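Local atomic coordinates of heat shock protein-related protein (Deinococcus radiodurans, PDB entry 4FEI), a protein that probably acts as a small heat shock protein, a stress-response chaperone that binds unfolding proteins, seen here as its dimeric alpha-crystallin domain. Residues Ala9-Ala14 and Ala68-Val73; Thr31-Glu36 and Thr42-Arg47; Pro48-Glu51 and Glu57-Ser60. One frame throughout, in Å; residues are numbered along the deposited sequence.

Contact 1: Ala9-Ala14 and Ala68-Val73; sequences ADWRDA and AFPEPV
Pro70 lies across one face of the Trp11 indole, and this CH-pi contact makes the largest single share of the meeting between strand 9-14 and the loop 68-73. Pro70 CG sits 3.6 Å from the centroid of the five-membered ring, only 21° off its normal, and the same atom comes within 3.3 Å of Trp11 CG. Pro70 CD covers the middle of the indole, 3.5 Å from Trp11 CD2. A rigid proline suits this place because its slightly polarised ring hydrogens lie well against an electron-rich face. Trp11 presents that face with its CG anti to the carbonyl carbon (chi1 -73°), which carries the indole across to the loop.

The aromatic pair is oblique: Phe69 CD2 approaches Trp11 CH2 to 3.5 Å, with the two ring planes at 65°. Phe69 also meets Phe91 edge-to-face, so it stands between the indole and Phe91 of strand 86-92.

Polar groups add no hydrogen bond between the segments. Trp11 NE1 passes 3.8 Å from Ala68 O without bonding to it, and that carbonyl instead accepts a bond from Arg55 of the second subunit.

Trp11 and Asp10 pair with a strand of the second subunit, so the sheet runs on across the interface. The contact therefore joins the outermost strand of one sheet of the immunoglobulin-like beta sandwich of the alpha-crystallin domain to the loop that leaves the other, beside the strand-exchange dimer interface.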
loop_
_atom_site.group_PDB
_atom_site.type_symbol
_atom_site.label_atom_id
_atom_site.label_comp_id
_atom_site.label_asym_id
_atom_site.label_seq_id
_atom_site.Cartn_x
_atom_site.Cartn_y
_atom_site.Cartn_z
ATOM N N ALA A 9 -0.155 -9.177 -4.390
ATOM C CA ALA A 9 0.499 -9.265 -5.737
ATOM C C ALA A 9 -0.511 -9.558 -6.876
ATOM O O ALA A 9 -1.379 -10.409 -6.751
ATOM C CB ALA A 9 1.574 -10.329 -5.743
ATOM N N ASP A 10 -0.371 -8.844 -7.978
ATOM C CA ASP A 10 -1.125 -9.095 -9.195
ATOM C C ASP A 10 -0.156 -9.452 -10.322
ATOM O O ASP A 10 0.950 -8.933 -10.393
ATOM C CB ASP A 10 -1.869 -7.811 -9.639
ATOM C CG ASP A 10 -3.160 -7.565 -8.856
ATOM O OD1 ASP A 10 -3.577 -8.462 -8.085
ATOM O OD2 ASP A 10 -3.737 -6.477 -9.028
ATOM N N TRP A 11 -0.611 -10.296 -11.223
ATOM C CA TRP A 11 0.032 -10.504 -12.512
ATOM C C TRP A 11 -0.865 -9.970 -13.625
ATOM O O TRP A 11 -2.006 -10.373 -13.776
ATOM C CB TRP A 11 0.303 -11.985 -12.735
ATOM C CG TRP A 11 1.454 -12.494 -11.863
ATOM C CD1 TRP A 11 1.351 -13.223 -10.706
ATOM C CD2 TRP A 11 2.861 -12.321 -12.112
ATOM N NE1 TRP A 11 2.628 -13.496 -10.209
ATOM C CE2 TRP A 11 3.563 -12.944 -11.048
ATOM C CE3 TRP A 11 3.591 -11.712 -13.128
ATOM C CZ2 TRP A 11 4.965 -12.991 -10.991
ATOM C CZ3 TRP A 11 4.995 -11.727 -13.061
ATOM C CH2 TRP A 11 5.661 -12.359 -12.000
ATOM N N ARG A 12 -0.349 -9.013 -14.374
ATOM C CA ARG A 12 -1.111 -8.421 -15.477
ATOM C C ARG A 12 -0.507 -8.875 -16.809
ATOM O O ARG A 12 0.719 -8.901 -16.983
ATOM C CB ARG A 12 -1.111 -6.888 -15.369
ATOM C CG ARG A 12 -1.764 -6.152 -16.565
ATOM C CD ARG A 12 -1.689 -4.639 -16.378
ATOM N NE ARG A 12 -0.318 -4.120 -16.170
ATOM C CZ ARG A 12 -0.033 -2.946 -15.591
ATOM N NH1 ARG A 12 -1.026 -2.160 -15.125
ATOM N NH2 ARG A 12 1.246 -2.558 -15.454
ATOM N N ASP A 13 -1.386 -9.272 -17.719
ATOM C CA ASP A 13 -0.997 -9.640 -19.048
ATOM C C ASP A 13 -0.887 -8.343 -19.816
ATOM O O ASP A 13 -1.885 -7.699 -20.085
ATOM C CB ASP A 13 -2.078 -10.546 -19.640
ATOM C CG ASP A 13 -1.821 -10.924 -21.090
ATOM O OD1 ASP A 13 -0.695 -10.701 -21.598
ATOM O OD2 ASP A 13 -2.777 -11.448 -21.728
ATOM N N ALA A 14 0.332 -7.952 -20.158
ATOM C CA ALA A 14 0.543 -6.770 -20.996
ATOM C C ALA A 14 1.059 -7.168 -22.408
ATOM O O ALA A 14 2.010 -6.566 -22.939
ATOM C CB ALA A 14 1.485 -5.828 -20.321
ATOM N N ALA A 68 5.596 -17.540 -8.616
ATOM C CA ALA A 68 5.843 -18.304 -9.856
ATOM C C ALA A 68 5.301 -17.510 -11.006
ATOM O O ALA A 68 4.191 -16.947 -10.887
ATOM C CB ALA A 68 5.130 -19.660 -9.795
ATOM N N PHE A 69 6.056 -17.430 -12.103
ATOM C CA PHE A 69 5.551 -16.765 -13.329
ATOM C C PHE A 69 4.340 -17.519 -13.895
ATOM O O PHE A 69 4.412 -18.717 -14.105
ATOM C CB PHE A 69 6.620 -16.682 -14.412
ATOM C CG PHE A 69 7.807 -15.844 -14.044
ATOM C CD1 PHE A 69 9.066 -16.434 -13.818
ATOM C CD2 PHE A 69 7.684 -14.467 -13.948
ATOM C CE1 PHE A 69 10.167 -15.652 -13.471
ATOM C CE2 PHE A 69 8.789 -13.659 -13.609
ATOM C CZ PHE A 69 10.034 -14.256 -13.375
ATOM N N PRO A 70 3.232 -16.811 -14.142
ATOM C CA PRO A 70 2.018 -17.440 -14.725
ATOM C C PRO A 70 2.267 -17.837 -16.163
ATOM O O PRO A 70 1.541 -18.673 -16.705
ATOM C CB PRO A 70 0.957 -16.297 -14.696
ATOM C CG PRO A 70 1.520 -15.267 -13.737
ATOM C CD PRO A 70 3.025 -15.382 -13.831
ATOM N N GLU A 71 3.282 -17.205 -16.765
ATOM C CA GLU A 71 3.654 -17.391 -18.170
ATOM C C GLU A 71 5.179 -17.395 -18.230
ATOM O O GLU A 71 5.807 -16.583 -17.562
ATOM C CB GLU A 71 3.134 -16.196 -18.958
ATOM C CG GLU A 71 2.473 -16.526 -20.249
ATOM C CD GLU A 71 1.054 -17.029 -20.034
ATOM O OE1 GLU A 71 0.902 -18.269 -19.786
ATOM O OE2 GLU A 71 0.101 -16.185 -20.145
ATOM N N PRO A 72 5.784 -18.289 -19.045
ATOM C CA PRO A 72 7.249 -18.262 -19.212
ATOM C C PRO A 72 7.764 -16.919 -19.770
ATOM O O PRO A 72 7.167 -16.353 -20.676
ATOM C CB PRO A 72 7.525 -19.433 -20.164
ATOM C CG PRO A 72 6.167 -19.715 -20.827
ATOM C CD PRO A 72 5.157 -19.402 -19.788
ATOM N N VAL A 73 8.860 -16.418 -19.204
ATOM C CA VAL A 73 9.452 -15.147 -19.633
ATOM C C VAL A 73 10.881 -15.330 -20.133
ATOM O O VAL A 73 11.543 -16.307 -19.779
ATOM C CB VAL A 73 9.432 -14.067 -18.503
ATOM C CG1 VAL A 73 7.991 -13.771 -18.042
ATOM C CG2 VAL A 73 10.303 -14.488 -17.311
#

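Contact 2: Thr31-Glu36 and Thr42-Arg47; sequences TLALAE and TVSGER
Ala33 and Ala35 share one face of the sheet with Ser44 and Thr42, small or hydroxyl-bearing residues suited to a surface next to water, while Leu34 and Val43 occupy the other. Between these faces the two backbones are joined by paired N-H...O bonds, as in any antiparallel beta hairpin; this one belongs to a sheet of the alpha-crystallin sandwich. Ala33 N reaches Ser44 O at 2.9 Å, the donor tilted 32° from the carbonyl plane, and Ser44 N returns a bond to Ala33 O.

On the inner face Leu34 CD1 lies alongside Val43 CG2, 3.5 Å away, pointing the same way; Leu34 also packs on Leu87 and Val89 of the facing sheet. Gly45 fits because a CB there would come within a tight 3.1 Å of Leu32 CD2.

Thr31 OG1, placed between its own N and carbonyl carbon (chi1 61°), bonds to Asp28 O and takes a weak bond from Glu46 N at 3.0 Å. A valine in place of Thr31 would probably leave Asp28 O without this hydroxyl and cost Glu46 N its weak tie to residue 31.

Water bridges the strands over the face of Ala33 and Ser44: Ser44 OG hydrogen-bonds two molecules, one donating to Thr31 O and the other, weakly, to Ala33 O. At the next hydrogen-bonded pair Ala35 N donates to Thr42 O, and Thr42 N points at Ala35 O over 2.8 Å, almost straight at 171°.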
loop_
_atom_site.group_PDB
_atom_site.type_symbol
_atom_site.label_atom_id
_atom_site.label_comp_id
_atom_site.label_asym_id
_atom_site.label_seq_id
_atom_site.Cartn_x
_atom_site.Cartn_y
_atom_site.Cartn_z
ATOM N N THR A 31 15.872 -1.212 0.481
ATOM C CA THR A 31 15.885 -2.603 1.007
ATOM C C THR A 31 15.251 -3.605 -0.002
ATOM O O THR A 31 15.333 -4.815 0.173
ATOM C CB THR A 31 15.084 -2.752 2.331
ATOM O OG1 THR A 31 13.702 -2.393 2.087
ATOM C CG2 THR A 31 15.704 -1.884 3.491
ATOM N N LEU A 32 14.581 -3.079 -1.014
ATOM C CA LEU A 32 13.958 -3.877 -2.054
ATOM C C LEU A 32 14.990 -4.678 -2.856
ATOM O O LEU A 32 15.965 -4.143 -3.357
ATOM C CB LEU A 32 13.159 -2.950 -2.984
ATOM C CG LEU A 32 11.816 -2.423 -2.517
ATOM C CD1 LEU A 32 11.313 -1.299 -3.446
ATOM C CD2 LEU A 32 10.793 -3.578 -2.408
ATOM N N ALA A 33 14.776 -5.970 -2.961
ATOM C CA ALA A 33 15.608 -6.828 -3.791
ATOM C C ALA A 33 14.707 -7.729 -4.623
ATOM O O ALA A 33 13.648 -8.157 -4.145
ATOM C CB ALA A 33 16.606 -7.666 -2.939
ATOM N N LEU A 34 15.149 -8.004 -5.853
ATOM C CA LEU A 34 14.386 -8.777 -6.834
ATOM C C LEU A 34 15.343 -9.765 -7.519
ATOM O O LEU A 34 16.385 -9.369 -8.038
ATOM C CB LEU A 34 13.806 -7.850 -7.906
ATOM C CG LEU A 34 12.505 -7.040 -7.854
ATOM C CD1 LEU A 34 11.312 -7.985 -7.730
ATOM C CD2 LEU A 34 12.476 -6.018 -6.772
ATOM N N ALA A 35 14.997 -11.046 -7.507
ATOM C CA ALA A 35 15.832 -12.087 -8.113
ATOM C C ALA A 35 14.969 -13.115 -8.848
ATOM O O ALA A 35 13.973 -13.587 -8.327
ATOM C CB ALA A 35 16.738 -12.778 -7.051
ATOM N N GLU A 36 15.364 -13.460 -10.061
ATOM C CA GLU A 36 14.627 -14.448 -10.822
ATOM C C GLU A 36 15.453 -15.717 -10.994
ATOM O O GLU A 36 16.539 -15.685 -11.537
ATOM C CB GLU A 36 14.113 -13.868 -12.158
ATOM C CG GLU A 36 15.174 -13.347 -13.103
ATOM C CD GLU A 36 14.629 -12.730 -14.385
ATOM O OE1 GLU A 36 13.739 -13.355 -15.027
ATOM O OE2 GLU A 36 15.129 -11.630 -14.768
ATOM N N THR A 42 11.581 -13.830 -6.851
ATOM C CA THR A 42 11.671 -13.612 -5.413
ATOM C C THR A 42 11.769 -12.139 -5.140
ATOM O O THR A 42 12.613 -11.468 -5.716
ATOM C CB THR A 42 12.791 -14.410 -4.737
ATOM O OG1 THR A 42 12.643 -15.804 -5.080
ATOM C CG2 THR A 42 12.724 -14.212 -3.208
ATOM N N VAL A 43 10.847 -11.641 -4.314
ATOM C CA VAL A 43 10.827 -10.228 -3.946
ATOM C C VAL A 43 10.978 -10.127 -2.426
ATOM O O VAL A 43 10.280 -10.840 -1.673
ATOM C CB VAL A 43 9.476 -9.502 -4.340
ATOM C CG1 VAL A 43 9.651 -8.022 -4.180
ATOM C CG2 VAL A 43 9.097 -9.773 -5.740
ATOM N N SER A 44 11.855 -9.232 -1.980
ATOM C CA SER A 44 12.054 -8.980 -0.573
ATOM C C SER A 44 12.238 -7.501 -0.338
ATOM O O SER A 44 12.590 -6.771 -1.239
ATOM C CB SER A 44 13.252 -9.793 -0.038
ATOM O OG SER A 44 14.450 -9.419 -0.711
ATOM N N GLY A 45 11.954 -7.058 0.884
ATOM C CA GLY A 45 12.151 -5.677 1.295
ATOM C C GLY A 45 11.694 -5.484 2.720
ATOM O O GLY A 45 11.426 -6.461 3.422
ATOM N N GLU A 46 11.550 -4.214 3.143
ATOM C CA GLU A 46 11.254 -3.913 4.522
ATOM C C GLU A 46 10.550 -2.568 4.654
ATOM O O GLU A 46 10.791 -1.650 3.869
ATOM C CB GLU A 46 12.571 -3.881 5.296
ATOM C CG GLU A 46 12.448 -3.615 6.786
ATOM C CD GLU A 46 13.781 -3.542 7.498
ATOM O OE1 GLU A 46 13.804 -3.409 8.756
ATOM O OE2 GLU A 46 14.809 -3.605 6.823
ATOM N N ARG A 47 9.694 -2.443 5.667
ATOM C CA ARG A 47 9.257 -1.133 6.118
ATOM C C ARG A 47 9.339 -1.037 7.647
ATOM O O ARG A 47 9.083 -2.017 8.336
ATOM C CB ARG A 47 7.877 -0.732 5.556
ATOM C CG ARG A 47 6.671 -1.293 6.268
ATOM C CD ARG A 47 5.430 -0.557 5.749
ATOM N NE ARG A 47 4.155 -1.141 6.134
ATOM C CZ ARG A 47 2.967 -0.677 5.730
ATOM N NH1 ARG A 47 2.892 0.410 4.965
ATOM N NH2 ARG A 47 1.832 -1.252 6.138
HETATM O O HOH W 1 15.699 -7.316 0.809
HETATM O O HOH W 2 14.551 -10.670 -3.063
HETATM O O HOH W 3 13.788 -16.650 -7.518
#

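Contact 3: Pro48-Glu51 and Glu57-Ser60; sequences PGTE and ERPS
Arg58 NH1 donates to Thr50 OG1 over 2.8 Å, the shortest sound polar bond here, though its N-H...O angle of 130° makes it weak. The hydroxyl meets the guanidinium at its edge, in the plane of the group, and the two side chains cross at about a right angle. A bend in the arginine chain (chi3 -44°) turns the head group toward Thr50.

Its stronger partners lie across the dimer interface: Arg58 NH2 forms a salt bridge with Asp23 of the second subunit and NE another with Asp10 of that subunit. A long arginine suits this position because its planar head can serve several acceptors at once.

Beside this bond, Ser60 OG packs 3.4 Å from Gly49 CA. A water accepts from Thr50 N at 2.9 Å; its approach to Ser60 OG is too short to be trusted.

With one weak direct bond and a small buried surface, 141 Å² in all, the two segments at the base of the loop that runs out through residues 53-56 hold each other lightly, and the two carboxylates of the second subunit probably do more to fix the guanidinium than the threonine does.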
loop_
_atom_site.group_PDB
_atom_site.type_symbol
_atom_site.label_atom_id
_atom_site.label_comp_id
_atom_site.label_asym_id
_atom_site.label_seq_id
_atom_site.Cartn_x
_atom_site.Cartn_y
_atom_site.Cartn_z
ATOM N N PRO A 48 9.713 0.150 8.169
ATOM C CA PRO A 48 9.836 0.320 9.619
ATOM C C PRO A 48 8.495 0.149 10.353
ATOM O O PRO A 48 7.425 0.463 9.806
ATOM C CB PRO A 48 10.369 1.773 9.776
ATOM C CG PRO A 48 9.958 2.485 8.526
ATOM C CD PRO A 48 10.012 1.397 7.431
ATOM N N GLY A 49 8.549 -0.341 11.581
ATOM C CA GLY A 49 7.379 -0.340 12.435
ATOM C C GLY A 49 7.025 1.077 12.859
ATOM O O GLY A 49 7.890 1.928 13.106
ATOM N N THR A 50 5.741 1.341 12.992
ATOM C CA THR A 50 5.294 2.671 13.426
ATOM C C THR A 50 5.448 2.814 14.928
ATOM O O THR A 50 5.094 1.886 15.681
ATOM C CB THR A 50 3.861 2.894 12.983
ATOM O OG1 THR A 50 3.756 2.522 11.602
ATOM C CG2 THR A 50 3.470 4.323 13.125
ATOM N N GLU A 51 6.007 3.941 15.367
ATOM C CA GLU A 51 6.288 4.150 16.798
ATOM C C GLU A 51 5.027 4.547 17.560
ATOM O O GLU A 51 4.108 5.096 16.967
ATOM C CB GLU A 51 7.361 5.232 16.996
ATOM C CG GLU A 51 8.741 4.878 16.421
ATOM C CD GLU A 51 9.607 4.018 17.371
ATOM O OE1 GLU A 51 10.003 2.905 16.948
ATOM O OE2 GLU A 51 9.881 4.458 18.535
ATOM N N GLU A 57 -3.530 -1.907 12.573
ATOM C CA GLU A 57 -3.999 -2.906 11.580
ATOM C C GLU A 57 -2.893 -3.180 10.535
ATOM O O GLU A 57 -2.864 -4.257 9.898
ATOM C CB GLU A 57 -5.243 -2.407 10.839
ATOM C CG GLU A 57 -6.475 -2.190 11.678
ATOM C CD GLU A 57 -7.607 -1.526 10.871
ATOM O OE1 GLU A 57 -7.456 -1.388 9.635
ATOM O OE2 GLU A 57 -8.658 -1.130 11.465
ATOM N N ARG A 58 -1.983 -2.218 10.381
ATOM C CA ARG A 58 -1.017 -2.224 9.300
ATOM C C ARG A 58 0.143 -3.153 9.588
ATOM O O ARG A 58 0.657 -3.168 10.710
ATOM C CB ARG A 58 -0.476 -0.811 9.083
ATOM C CG ARG A 58 -1.536 0.256 8.646
ATOM C CD ARG A 58 -0.860 1.435 7.990
ATOM N NE ARG A 58 0.315 1.808 8.777
ATOM C CZ ARG A 58 1.402 2.408 8.300
ATOM N NH1 ARG A 58 2.401 2.691 9.132
ATOM N NH2 ARG A 58 1.491 2.731 7.008
ATOM N N PRO A 59 0.591 -3.924 8.563
ATOM C CA PRO A 59 1.784 -4.794 8.705
ATOM C C PRO A 59 3.100 -4.009 8.750
ATOM O O PRO A 59 3.180 -2.945 8.138
ATOM C CB PRO A 59 1.767 -5.636 7.425
ATOM C CG PRO A 59 0.573 -5.213 6.616
ATOM C CD PRO A 59 0.049 -3.939 7.183
ATOM N N SER A 60 4.125 -4.558 9.426
ATOM C CA SER A 60 5.450 -3.934 9.547
ATOM C C SER A 60 6.547 -4.943 9.290
ATOM O O SER A 60 6.320 -6.143 9.379
ATOM C CB SER A 60 5.693 -3.440 10.990
ATOM O OG SER A 60 4.922 -2.306 11.222
HETATM O O HOH W 4 3.831 -0.883 12.838
#

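In the fold
Contacts 1 and 2 lie on opposite sides of the centre of the domain, their centres about 17 Å apart, yet they brush where Phe69 CZ comes 4.2 Å from Glu36 OE1. Contact 2 runs directly into contact 3: their centres are about 18 Å apart, and Arg47 NE probably bonds to Pro59 O at 2.9 Å. Arg47 and Arg58 stand close, but both salt-bridge Asp23 of the second subunit, which should offset their like charge. Contacts 1 and 3 are about 12 Å apart at their nearest atoms within one chain. The dimer brings their counterparts together, tying contact 1 of one subunit to contact 3 of the other through Asp10 and Arg58, so each chain's loop reaches the partner's edge strand.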